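Malonyl CoA reductase (malonate semialdehyde-forming) (Sulfolobus tokodaii, PDB 2EP5) probably catalyses the NADPH-dependent reduction of malonyl-CoA to malonate semialdehyde (3-oxopropanoate), and belongs to the aspartate-semialdehyde dehydrogenase family. Local coordinates at residues A[277-282]-A[340-345]; A[122-127]-A[266-271]; A[93-98]-A[139-144]; A[115-120]-A[133-138]. One frame throughout, in Å; residues are numbered along the deposited sequence.

Contact 1: residues A[277-282]-A[340-345]; sequences LPTAPK and TVEVMK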
# COMPACT_ATOMS: atom_id res chain seq x y z
N LEU A 277 -19.78 -28.43 -17.07
CA LEU A 277 -19.42 -27.45 -18.08
C LEU A 277 -17.99 -26.98 -17.80
O LEU A 277 -17.62 -26.74 -16.64
CB LEU A 277 -20.42 -26.29 -18.06
CG LEU A 277 -21.90 -26.70 -18.21
CD1 LEU A 277 -22.78 -25.47 -18.24
CD2 LEU A 277 -22.09 -27.51 -19.49
N PRO A 278 -17.18 -26.83 -18.86
CA PRO A 278 -15.78 -26.39 -18.77
C PRO A 278 -15.44 -25.25 -17.83
O PRO A 278 -14.39 -25.27 -17.19
CB PRO A 278 -15.41 -26.08 -20.23
CG PRO A 278 -16.73 -25.89 -20.91
CD PRO A 278 -17.60 -26.92 -20.27
N THR A 279 -16.32 -24.26 -17.73
CA THR A 279 -16.06 -23.12 -16.86
C THR A 279 -16.77 -23.17 -15.50
O THR A 279 -16.64 -22.26 -14.69
CB THR A 279 -16.44 -21.82 -17.60
OG1 THR A 279 -15.73 -21.78 -18.84
CG2 THR A 279 -16.06 -20.58 -16.77
N ALA A 280 -17.50 -24.26 -15.25
CA ALA A 280 -18.20 -24.43 -13.98
C ALA A 280 -17.30 -25.03 -12.90
O ALA A 280 -16.71 -26.09 -13.10
CB ALA A 280 -19.42 -25.31 -14.17
N PRO A 281 -17.19 -24.38 -11.74
CA PRO A 281 -16.34 -24.93 -10.67
C PRO A 281 -17.03 -26.15 -10.05
O PRO A 281 -18.25 -26.26 -10.13
CB PRO A 281 -16.24 -23.77 -9.69
CG PRO A 281 -17.60 -23.15 -9.79
CD PRO A 281 -17.86 -23.14 -11.29
N LYS A 282 -16.26 -27.05 -9.45
CA LYS A 282 -16.84 -28.24 -8.82
C LYS A 282 -17.73 -27.88 -7.64
O LYS A 282 -18.76 -28.52 -7.41
CB LYS A 282 -15.74 -29.20 -8.35
CG LYS A 282 -15.43 -30.36 -9.27
CD LYS A 282 -14.57 -29.95 -10.46
CE LYS A 282 -13.94 -31.17 -11.14
NZ LYS A 282 -13.05 -31.94 -10.22
N THR A 340 -22.19 -18.68 -19.06
CA THR A 340 -23.56 -18.49 -19.54
C THR A 340 -23.68 -19.05 -20.94
O THR A 340 -24.67 -19.70 -21.26
CB THR A 340 -23.95 -16.99 -19.53
OG1 THR A 340 -23.91 -16.50 -18.18
CG2 THR A 340 -25.36 -16.81 -20.08
N VAL A 341 -22.66 -18.82 -21.77
CA VAL A 341 -22.68 -19.34 -23.14
C VAL A 341 -22.66 -20.88 -23.10
O VAL A 341 -23.40 -21.53 -23.84
CB VAL A 341 -21.47 -18.85 -23.98
CG1 VAL A 341 -21.57 -19.43 -25.39
CG2 VAL A 341 -21.45 -17.33 -24.05
N GLU A 342 -21.83 -21.45 -22.23
CA GLU A 342 -21.76 -22.91 -22.14
C GLU A 342 -23.14 -23.48 -21.81
O GLU A 342 -23.58 -24.46 -22.42
CB GLU A 342 -20.74 -23.33 -21.07
CG GLU A 342 -19.40 -22.61 -21.18
CD GLU A 342 -18.34 -23.16 -20.24
OE1 GLU A 342 -18.68 -23.71 -19.18
OE2 GLU A 342 -17.14 -23.02 -20.56
N VAL A 343 -23.82 -22.87 -20.85
CA VAL A 343 -25.15 -23.33 -20.45
C VAL A 343 -26.12 -23.27 -21.63
O VAL A 343 -26.89 -24.20 -21.87
CB VAL A 343 -25.72 -22.47 -19.30
CG1 VAL A 343 -27.18 -22.82 -19.07
CG2 VAL A 343 -24.90 -22.69 -18.02
N MET A 344 -26.10 -22.15 -22.36
CA MET A 344 -26.97 -21.95 -23.51
C MET A 344 -26.78 -23.06 -24.54
O MET A 344 -27.75 -23.56 -25.11
CB MET A 344 -26.71 -20.58 -24.14
CG MET A 344 -27.20 -19.39 -23.31
SD MET A 344 -26.67 -17.80 -23.98
CE MET A 344 -27.88 -17.52 -25.27
N LYS A 345 -25.53 -23.44 -24.79
CA LYS A 345 -25.26 -24.51 -25.74
C LYS A 345 -25.85 -25.80 -25.17
O LYS A 345 -26.52 -26.55 -25.88
CB LYS A 345 -23.75 -24.66 -25.96
CG LYS A 345 -23.35 -25.82 -26.86
CD LYS A 345 -23.89 -25.65 -28.28
CE LYS A 345 -23.54 -26.85 -29.16
NZ LYS A 345 -24.02 -26.69 -30.56
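Glu342 OE1 takes one firm hydrogen bond, from the backbone N-H of Thr279 at 2.8 Å, and a second grip falls on the other oxygen of the same carboxylate. The N-H points well at its acceptor, at 159°, and uses the syn lone pair of OE1. Thr279 OG1 donates to Glu342 OE2 at 2.5 Å, a very short distance, though the position of OE2 is less certain. One threonine thus holds both oxygens. The glutamate leaves helix 334-347 with CG anti to its carbonyl carbon and an extended chain beyond, so that its tip meets the ring of Pro278. Proline suits this place because Leu277 to Ala280 form a type I beta turn, closed by Ala280 N to Leu277 O, and its fixed phi fits the first corner. Thr279 holds the second corner, where its N-H faces the helix. Beside the polar grip, Leu277 CD1 meets Val343 CG2 at 3.5 Å, the two side chains crossing at about a right angle. His27 and Tyr29 also pack against Glu342. Two neutral donors on a buried carboxylate are consistent with a charged glutamate stabilised without a countercharge from the turn, which ties the loop before strand 285-287 to the C-terminal helix.

Contact 2: residues A[122-127]-A[266-271]; sequences PEINWE and KNFKSL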
# COMPACT_ATOMS: atom_id res chain seq x y z
N PRO A 122 -25.40 -18.41 -14.00
CA PRO A 122 -25.57 -19.85 -14.23
C PRO A 122 -26.19 -20.69 -13.11
O PRO A 122 -27.34 -21.12 -13.20
CB PRO A 122 -24.17 -20.30 -14.62
CG PRO A 122 -23.69 -19.15 -15.42
CD PRO A 122 -24.11 -17.96 -14.57
N GLU A 123 -25.42 -20.93 -12.05
CA GLU A 123 -25.90 -21.73 -10.93
C GLU A 123 -27.19 -21.20 -10.30
O GLU A 123 -28.06 -21.97 -9.90
CB GLU A 123 -24.82 -21.80 -9.83
CG GLU A 123 -23.57 -22.60 -10.21
CD GLU A 123 -22.52 -21.77 -10.94
OE1 GLU A 123 -22.87 -20.72 -11.51
OE2 GLU A 123 -21.34 -22.18 -10.95
N ILE A 124 -27.32 -19.89 -10.23
CA ILE A 124 -28.48 -19.27 -9.60
C ILE A 124 -29.81 -19.28 -10.37
O ILE A 124 -30.84 -19.65 -9.80
CB ILE A 124 -28.14 -17.81 -9.21
CG1 ILE A 124 -26.80 -17.78 -8.46
CG2 ILE A 124 -29.23 -17.24 -8.32
CD1 ILE A 124 -26.74 -18.69 -7.25
N ASN A 125 -29.80 -18.88 -11.64
CA ASN A 125 -31.04 -18.82 -12.39
C ASN A 125 -30.95 -19.17 -13.87
O ASN A 125 -31.43 -18.43 -14.72
CB ASN A 125 -31.65 -17.42 -12.25
CG ASN A 125 -30.76 -16.33 -12.82
OD1 ASN A 125 -29.54 -16.49 -12.88
ND2 ASN A 125 -31.36 -15.23 -13.24
N TRP A 126 -30.34 -20.31 -14.19
CA TRP A 126 -30.22 -20.71 -15.58
C TRP A 126 -31.59 -20.87 -16.23
O TRP A 126 -31.75 -20.60 -17.43
CB TRP A 126 -29.43 -22.02 -15.70
CG TRP A 126 -29.98 -23.15 -14.88
CD1 TRP A 126 -29.67 -23.46 -13.59
CD2 TRP A 126 -30.91 -24.15 -15.32
NE1 TRP A 126 -30.35 -24.58 -13.19
CE2 TRP A 126 -31.12 -25.03 -14.24
CE3 TRP A 126 -31.59 -24.38 -16.52
CZ2 TRP A 126 -31.98 -26.12 -14.32
CZ3 TRP A 126 -32.44 -25.47 -16.61
CH2 TRP A 126 -32.63 -26.33 -15.51
N GLU A 127 -32.58 -21.29 -15.44
CA GLU A 127 -33.94 -21.48 -15.91
C GLU A 127 -34.53 -20.20 -16.51
O GLU A 127 -35.42 -20.26 -17.36
CB GLU A 127 -34.85 -21.95 -14.76
CG GLU A 127 -34.40 -23.24 -14.09
CD GLU A 127 -33.85 -23.01 -12.68
OE1 GLU A 127 -32.95 -22.16 -12.51
OE2 GLU A 127 -34.34 -23.70 -11.75
N LYS A 266 -22.21 -25.56 1.33
CA LYS A 266 -21.08 -26.36 0.87
C LYS A 266 -21.51 -27.44 -0.12
O LYS A 266 -20.71 -27.88 -0.94
CB LYS A 266 -20.38 -27.02 2.07
CG LYS A 266 -21.19 -28.09 2.78
CD LYS A 266 -20.47 -28.62 4.02
CE LYS A 266 -19.26 -29.48 3.67
NZ LYS A 266 -18.14 -28.72 3.04
N ASN A 267 -22.77 -27.84 -0.05
CA ASN A 267 -23.30 -28.86 -0.94
C ASN A 267 -24.05 -28.26 -2.12
O ASN A 267 -24.63 -28.99 -2.92
CB ASN A 267 -24.25 -29.79 -0.19
CG ASN A 267 -23.52 -30.77 0.71
OD1 ASN A 267 -24.14 -31.41 1.55
ND2 ASN A 267 -22.20 -30.89 0.52
N PHE A 268 -24.06 -26.93 -2.23
CA PHE A 268 -24.78 -26.30 -3.33
C PHE A 268 -24.17 -26.59 -4.70
O PHE A 268 -23.03 -26.20 -4.97
CB PHE A 268 -24.86 -24.79 -3.15
CG PHE A 268 -25.66 -24.09 -4.23
CD1 PHE A 268 -27.02 -24.36 -4.39
CD2 PHE A 268 -25.05 -23.18 -5.09
CE1 PHE A 268 -27.76 -23.73 -5.39
CE2 PHE A 268 -25.78 -22.53 -6.09
CZ PHE A 268 -27.14 -22.81 -6.24
N LYS A 269 -24.95 -27.26 -5.54
CA LYS A 269 -24.54 -27.58 -6.90
C LYS A 269 -25.75 -27.32 -7.79
O LYS A 269 -26.89 -27.39 -7.33
CB LYS A 269 -24.13 -29.05 -7.04
CG LYS A 269 -22.79 -29.39 -6.41
CD LYS A 269 -22.32 -30.76 -6.87
CE LYS A 269 -21.22 -31.30 -5.98
NZ LYS A 269 -21.75 -31.61 -4.61
N SER A 270 -25.50 -27.02 -9.06
CA SER A 270 -26.59 -26.74 -9.97
C SER A 270 -26.31 -27.40 -11.32
O SER A 270 -25.44 -28.27 -11.42
CB SER A 270 -26.75 -25.22 -10.13
OG SER A 270 -27.92 -24.90 -10.85
N LEU A 271 -27.06 -27.00 -12.35
CA LEU A 271 -26.91 -27.55 -13.69
C LEU A 271 -25.49 -27.48 -14.23
O LEU A 271 -25.00 -28.44 -14.83
CB LEU A 271 -27.88 -26.86 -14.65
CG LEU A 271 -27.89 -27.31 -16.11
CD1 LEU A 271 -29.28 -27.10 -16.71
CD2 LEU A 271 -26.84 -26.54 -16.90
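The indole of Trp126 and the branched end of Leu271 meet at about a right angle, and their packing sets the character of this contact. Leu271 CD1 stands over the six-membered ring of Trp126, 3.4 Å from its centroid and only 4° off the normal, an almost ideal CH-pi approach. Its CG is anti to the backbone N, which carries the methyl out to the ring. Trp126 takes the crowded rotamer, with CG between the backbone N and the carbonyl carbon (chi1 55°), and its opposite face is filled by CG of the adjacent Glu127. The indole is therefore held flat between two aliphatic groups, while Ser270 OG lies at its edge, near the ring plane. That hydroxyl, Ser270 OG, donates to Glu123 O at 3.1 Å, lying in the carbonyl plane on a lone pair. Ser270 occupies the N-cap position of helix 271-274, yet its side chain caps nothing; it serves the neighbouring helix instead, and its own N-H goes to Gln273 OE1. Farther along, Phe268 crosses Ile124 at about a right angle, with Phe268 CE2 4.1 Å from Ile124 CD1 and 3.9 Å from Glu123 CB, these two hydrocarbon groups matching its apolar ring. The carboxylate of Glu123 leads away, to a salt bridge with Arg331 and a hydrogen bond from Gln273. Chemically the contact is thus apolar packing pinned by one buried hydroxyl-to-carbonyl bond, and it joins segments of the NAD-binding and dimerisation family regions without any charge pairing across it.

Contact 3: residues A[93-98]-A[139-144]; sequences IELELV and KGWKGI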
# COMPACT_ATOMS: atom_id res chain seq x y z
N ILE A 93 -24.52 0.08 -29.15
CA ILE A 93 -23.81 -0.97 -29.84
C ILE A 93 -24.53 -2.31 -29.78
O ILE A 93 -24.87 -2.89 -30.81
CB ILE A 93 -22.38 -1.12 -29.27
CG1 ILE A 93 -21.61 0.18 -29.51
CG2 ILE A 93 -21.66 -2.28 -29.93
CD1 ILE A 93 -20.28 0.25 -28.77
N GLU A 94 -24.77 -2.78 -28.57
CA GLU A 94 -25.44 -4.06 -28.40
C GLU A 94 -26.85 -4.08 -28.99
O GLU A 94 -27.30 -5.11 -29.48
CB GLU A 94 -25.48 -4.43 -26.92
CG GLU A 94 -24.10 -4.57 -26.30
CD GLU A 94 -24.13 -5.00 -24.84
OE1 GLU A 94 -25.25 -5.19 -24.30
OE2 GLU A 94 -23.05 -5.16 -24.25
N LEU A 95 -27.55 -2.96 -28.94
CA LEU A 95 -28.91 -2.90 -29.47
C LEU A 95 -28.92 -3.09 -30.98
O LEU A 95 -29.73 -3.86 -31.50
CB LEU A 95 -29.58 -1.57 -29.11
CG LEU A 95 -31.02 -1.37 -29.59
CD1 LEU A 95 -31.91 -2.51 -29.09
CD2 LEU A 95 -31.53 -0.03 -29.06
N GLU A 96 -28.01 -2.40 -31.66
CA GLU A 96 -27.92 -2.51 -33.11
C GLU A 96 -27.58 -3.91 -33.57
O GLU A 96 -28.12 -4.38 -34.58
CB GLU A 96 -26.88 -1.52 -33.67
CG GLU A 96 -27.47 -0.16 -33.96
CD GLU A 96 -28.77 -0.25 -34.76
OE1 GLU A 96 -28.73 -0.73 -35.92
OE2 GLU A 96 -29.83 0.16 -34.22
N LEU A 97 -26.69 -4.57 -32.83
CA LEU A 97 -26.29 -5.94 -33.16
C LEU A 97 -27.47 -6.89 -33.04
O LEU A 97 -27.73 -7.69 -33.94
CB LEU A 97 -25.14 -6.41 -32.25
CG LEU A 97 -23.78 -5.76 -32.50
CD1 LEU A 97 -22.78 -6.22 -31.44
CD2 LEU A 97 -23.30 -6.12 -33.91
N VAL A 98 -28.19 -6.80 -31.92
CA VAL A 98 -29.35 -7.65 -31.68
C VAL A 98 -30.46 -7.37 -32.69
O VAL A 98 -31.20 -8.28 -33.07
CB VAL A 98 -29.89 -7.45 -30.24
CG1 VAL A 98 -31.25 -8.12 -30.09
CG2 VAL A 98 -28.92 -8.04 -29.25
N LYS A 139 -39.77 -7.82 -28.07
CA LYS A 139 -39.00 -6.61 -28.39
C LYS A 139 -39.04 -6.31 -29.88
O LYS A 139 -38.70 -5.21 -30.31
CB LYS A 139 -37.54 -6.76 -27.95
CG LYS A 139 -37.33 -7.17 -26.51
CD LYS A 139 -37.81 -6.11 -25.53
CE LYS A 139 -36.91 -4.90 -25.53
NZ LYS A 139 -37.30 -3.93 -24.46
N GLY A 140 -39.44 -7.30 -30.66
CA GLY A 140 -39.47 -7.12 -32.10
C GLY A 140 -38.06 -7.16 -32.64
O GLY A 140 -37.72 -6.43 -33.58
N TRP A 141 -37.22 -8.00 -32.04
CA TRP A 141 -35.83 -8.14 -32.47
C TRP A 141 -35.65 -9.39 -33.31
O TRP A 141 -36.36 -10.38 -33.12
CB TRP A 141 -34.87 -8.30 -31.27
CG TRP A 141 -34.81 -7.18 -30.30
CD1 TRP A 141 -35.09 -5.86 -30.53
CD2 TRP A 141 -34.35 -7.25 -28.94
NE1 TRP A 141 -34.83 -5.11 -29.41
CE2 TRP A 141 -34.37 -5.94 -28.42
CE3 TRP A 141 -33.92 -8.31 -28.13
CZ2 TRP A 141 -33.97 -5.65 -27.11
CZ3 TRP A 141 -33.52 -8.01 -26.82
CH2 TRP A 141 -33.55 -6.70 -26.33
N LYS A 142 -34.66 -9.35 -34.20
CA LYS A 142 -34.33 -10.50 -35.04
C LYS A 142 -33.25 -11.27 -34.28
O LYS A 142 -32.97 -12.43 -34.57
CB LYS A 142 -33.76 -10.04 -36.38
CG LYS A 142 -34.71 -9.21 -37.22
CD LYS A 142 -34.02 -8.63 -38.46
CE LYS A 142 -33.48 -9.71 -39.38
NZ LYS A 142 -32.92 -9.15 -40.65
N GLY A 143 -32.65 -10.60 -33.29
CA GLY A 143 -31.59 -11.22 -32.51
C GLY A 143 -31.96 -11.67 -31.11
O GLY A 143 -33.14 -11.73 -30.75
N ILE A 144 -30.94 -11.99 -30.33
CA ILE A 144 -31.09 -12.46 -28.96
C ILE A 144 -30.15 -11.70 -28.03
O ILE A 144 -28.98 -11.48 -28.35
CB ILE A 144 -30.74 -13.97 -28.86
CG1 ILE A 144 -31.81 -14.80 -29.57
CG2 ILE A 144 -30.59 -14.37 -27.40
CD1 ILE A 144 -33.23 -14.62 -29.03
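Val98 sets CG1 anti to its backbone N (chi1 169°), and Trp141 sets CG anti to its carbonyl carbon (chi1 -61°), so the methyl and the indole converge. Val98 CG1 comes within 3.3 Å of Trp141 CE3, meeting the ring system obliquely. On the other side of the ring plane, Lys139 CB lies 3.2 Å above it, over its centre, so the indole is held between the two residues. Leu95, also with CG anti to the backbone N, brings CD1 to 3.9 Å from Trp141 NE1. The other methyl, Val98 CG2, reaches Ile144 O at 3.6 Å. Glycine suits position 143, where the chains come nearest, with Val98 CA and Gly143 CA 4.3 Å apart, because a CB there would clash with Val98 O. An alanine in place of Trp141 would lose the ring packed against Val98, Leu95 and Lys139 and would probably loosen the join between the two segments. Helix 87-99 is the helix of a beta-alpha-beta crossover between strands 80-83 and 103-106, and Val98 also packs on Val104. Ile144 begins strand 144-147 at the edge of the parallel Rossmann-type sheet, bonded through its backbone to Lys102 and Val104, while its side chain lies against helix 132-140.

Contact 4: residues A[115-120]-A[133-138]; sequences PDVPLI and KFQKER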
# COMPACT_ATOMS: atom_id res chain seq x y z
N PRO A 115 -37.33 -6.51 -18.42
CA PRO A 115 -38.23 -7.63 -18.15
C PRO A 115 -38.21 -8.76 -19.18
O PRO A 115 -38.60 -9.88 -18.88
CB PRO A 115 -39.61 -6.97 -18.08
CG PRO A 115 -39.29 -5.59 -17.59
CD PRO A 115 -38.07 -5.23 -18.38
N ASP A 116 -37.77 -8.46 -20.40
CA ASP A 116 -37.71 -9.47 -21.45
C ASP A 116 -36.30 -10.00 -21.66
O ASP A 116 -36.07 -10.87 -22.50
CB ASP A 116 -38.22 -8.90 -22.77
CG ASP A 116 -39.63 -8.35 -22.66
OD1 ASP A 116 -40.48 -9.02 -22.05
OD2 ASP A 116 -39.86 -7.24 -23.18
N VAL A 117 -35.35 -9.48 -20.89
CA VAL A 117 -33.97 -9.90 -21.01
C VAL A 117 -33.52 -10.68 -19.78
O VAL A 117 -33.62 -10.18 -18.65
CB VAL A 117 -33.05 -8.69 -21.23
CG1 VAL A 117 -31.62 -9.13 -21.44
CG2 VAL A 117 -33.55 -7.88 -22.42
N PRO A 118 -33.03 -11.91 -19.97
CA PRO A 118 -32.58 -12.72 -18.84
C PRO A 118 -31.28 -12.16 -18.24
O PRO A 118 -30.38 -11.76 -18.99
CB PRO A 118 -32.35 -14.10 -19.45
CG PRO A 118 -33.07 -14.04 -20.80
CD PRO A 118 -32.86 -12.63 -21.24
N LEU A 119 -31.21 -12.10 -16.91
CA LEU A 119 -30.00 -11.63 -16.22
C LEU A 119 -29.47 -12.92 -15.61
O LEU A 119 -30.01 -13.42 -14.62
CB LEU A 119 -30.35 -10.62 -15.12
CG LEU A 119 -29.17 -9.90 -14.46
CD1 LEU A 119 -28.30 -9.22 -15.51
CD2 LEU A 119 -29.71 -8.88 -13.46
N ILE A 120 -28.42 -13.46 -16.20
CA ILE A 120 -27.90 -14.74 -15.76
C ILE A 120 -26.64 -14.86 -14.92
O ILE A 120 -25.64 -14.17 -15.14
CB ILE A 120 -27.71 -15.70 -16.96
CG1 ILE A 120 -29.01 -15.80 -17.77
CG2 ILE A 120 -27.30 -17.09 -16.48
CD1 ILE A 120 -30.19 -16.30 -16.96
N LYS A 133 -37.48 -17.46 -25.30
CA LYS A 133 -38.52 -18.01 -26.17
C LYS A 133 -39.53 -16.98 -26.66
O LYS A 133 -40.22 -17.21 -27.65
CB LYS A 133 -39.27 -19.13 -25.45
CG LYS A 133 -38.46 -20.41 -25.25
CD LYS A 133 -39.23 -21.43 -24.41
CE LYS A 133 -40.59 -21.76 -25.03
NZ LYS A 133 -41.35 -22.78 -24.24
N PHE A 134 -39.61 -15.84 -25.99
CA PHE A 134 -40.59 -14.82 -26.35
C PHE A 134 -39.97 -13.45 -26.57
O PHE A 134 -40.68 -12.48 -26.90
CB PHE A 134 -41.63 -14.73 -25.23
CG PHE A 134 -42.13 -16.07 -24.77
CD1 PHE A 134 -43.15 -16.73 -25.45
CD2 PHE A 134 -41.55 -16.69 -23.66
CE1 PHE A 134 -43.58 -17.99 -25.05
CE2 PHE A 134 -41.98 -17.96 -23.25
CZ PHE A 134 -43.00 -18.61 -23.95
N GLN A 135 -38.66 -13.36 -26.40
CA GLN A 135 -37.96 -12.09 -26.56
C GLN A 135 -38.11 -11.46 -27.94
O GLN A 135 -38.50 -10.30 -28.06
CB GLN A 135 -36.47 -12.27 -26.22
CG GLN A 135 -35.64 -11.02 -26.38
CD GLN A 135 -34.22 -11.19 -25.88
OE1 GLN A 135 -33.98 -11.29 -24.67
NE2 GLN A 135 -33.26 -11.24 -26.80
N LYS A 136 -37.80 -12.21 -28.99
CA LYS A 136 -37.90 -11.69 -30.35
C LYS A 136 -39.26 -11.06 -30.61
O LYS A 136 -39.35 -9.93 -31.11
CB LYS A 136 -37.62 -12.79 -31.38
CG LYS A 136 -36.16 -13.21 -31.46
CD LYS A 136 -35.95 -14.20 -32.60
CE LYS A 136 -34.52 -14.68 -32.64
NZ LYS A 136 -34.30 -15.67 -33.74
N GLU A 137 -40.32 -11.78 -30.27
CA GLU A 137 -41.68 -11.29 -30.47
C GLU A 137 -42.01 -10.10 -29.57
O GLU A 137 -42.68 -9.17 -29.99
CB GLU A 137 -42.67 -12.42 -30.20
CG GLU A 137 -44.13 -12.04 -30.36
CD GLU A 137 -45.06 -13.13 -29.85
OE1 GLU A 137 -44.90 -14.30 -30.27
OE2 GLU A 137 -45.96 -12.82 -29.03
N ARG A 138 -41.52 -10.13 -28.33
CA ARG A 138 -41.77 -9.04 -27.38
C ARG A 138 -41.05 -7.74 -27.70
O ARG A 138 -41.65 -6.67 -27.61
CB ARG A 138 -41.41 -9.47 -25.96
CG ARG A 138 -42.40 -10.43 -25.34
CD ARG A 138 -41.86 -11.01 -24.04
NE ARG A 138 -42.80 -11.94 -23.44
CZ ARG A 138 -42.60 -12.60 -22.31
NH1 ARG A 138 -41.46 -12.45 -21.63
NH2 ARG A 138 -43.53 -13.42 -21.86
O HOH W 1 -38.76 -12.35 -23.30
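The close-packed part lies where Gln135 and the aliphatic stem of Arg138 press on the loop around Asp116. Gln135 runs extended, CG anti to the backbone N (chi1 179°), so a long and slim side chain passes beside the Asp116 carbonyl, with Gln135 CG 3.9 Å from Asp116 O. Arg138, extended from CG to NE, lays its stem along the aspartate, and Arg138 CD comes to 3.1 Å from Asp116 OD1. The charged end is looser. Asp116 OD1 and Arg138 NH1 form a long salt bridge of 3.6 Å, and the carboxylate and guanidinium planes are 47° apart, so the pairing is oblique rather than two-pronged. A water bridges this side, donating to Asp116 O at 3.2 Å and accepting a weak bond from Arg138 NH1. The guanidinium is steadied by Phe134 CB, 3.5 Å above one face, and Arg138 NH2 donates to Asn222 O, its strongest partner. A leucine in place of Arg138 would lose the salt bridge, the water link and the bond to Asn222, and would probably leave Asp116 less firmly held. Helix 132-140 thus packs against the loop 115-120; Pro118 and Ile120 of that loop bond through their backbones to Lys147 of strand 144-147, while Gln135 touches Leu145 of the same strand.

From the N terminus, helix 87-99 opens contact 3, which closes at 139-144 and ties that helix to the start of the edge strand 144-147. Contact 4 is nested within it: residues 115-120 return to 133-138, on helix 132-140, which contact 3 also uses. Between those two segments, 122-127 opens contact 2, which closes only at 266-271 and so crosses both earlier contacts, linking the NAD-binding region to the dimerisation region. Contact 1 follows in series, joining 277-282 to the C-terminal helix 334-347. Contacts 1 and 2 touch through Val343 and Trp126, contacts 2 and 4 through Asn125 and Leu119, and contacts 3 and 4 through Trp141 and Lys136.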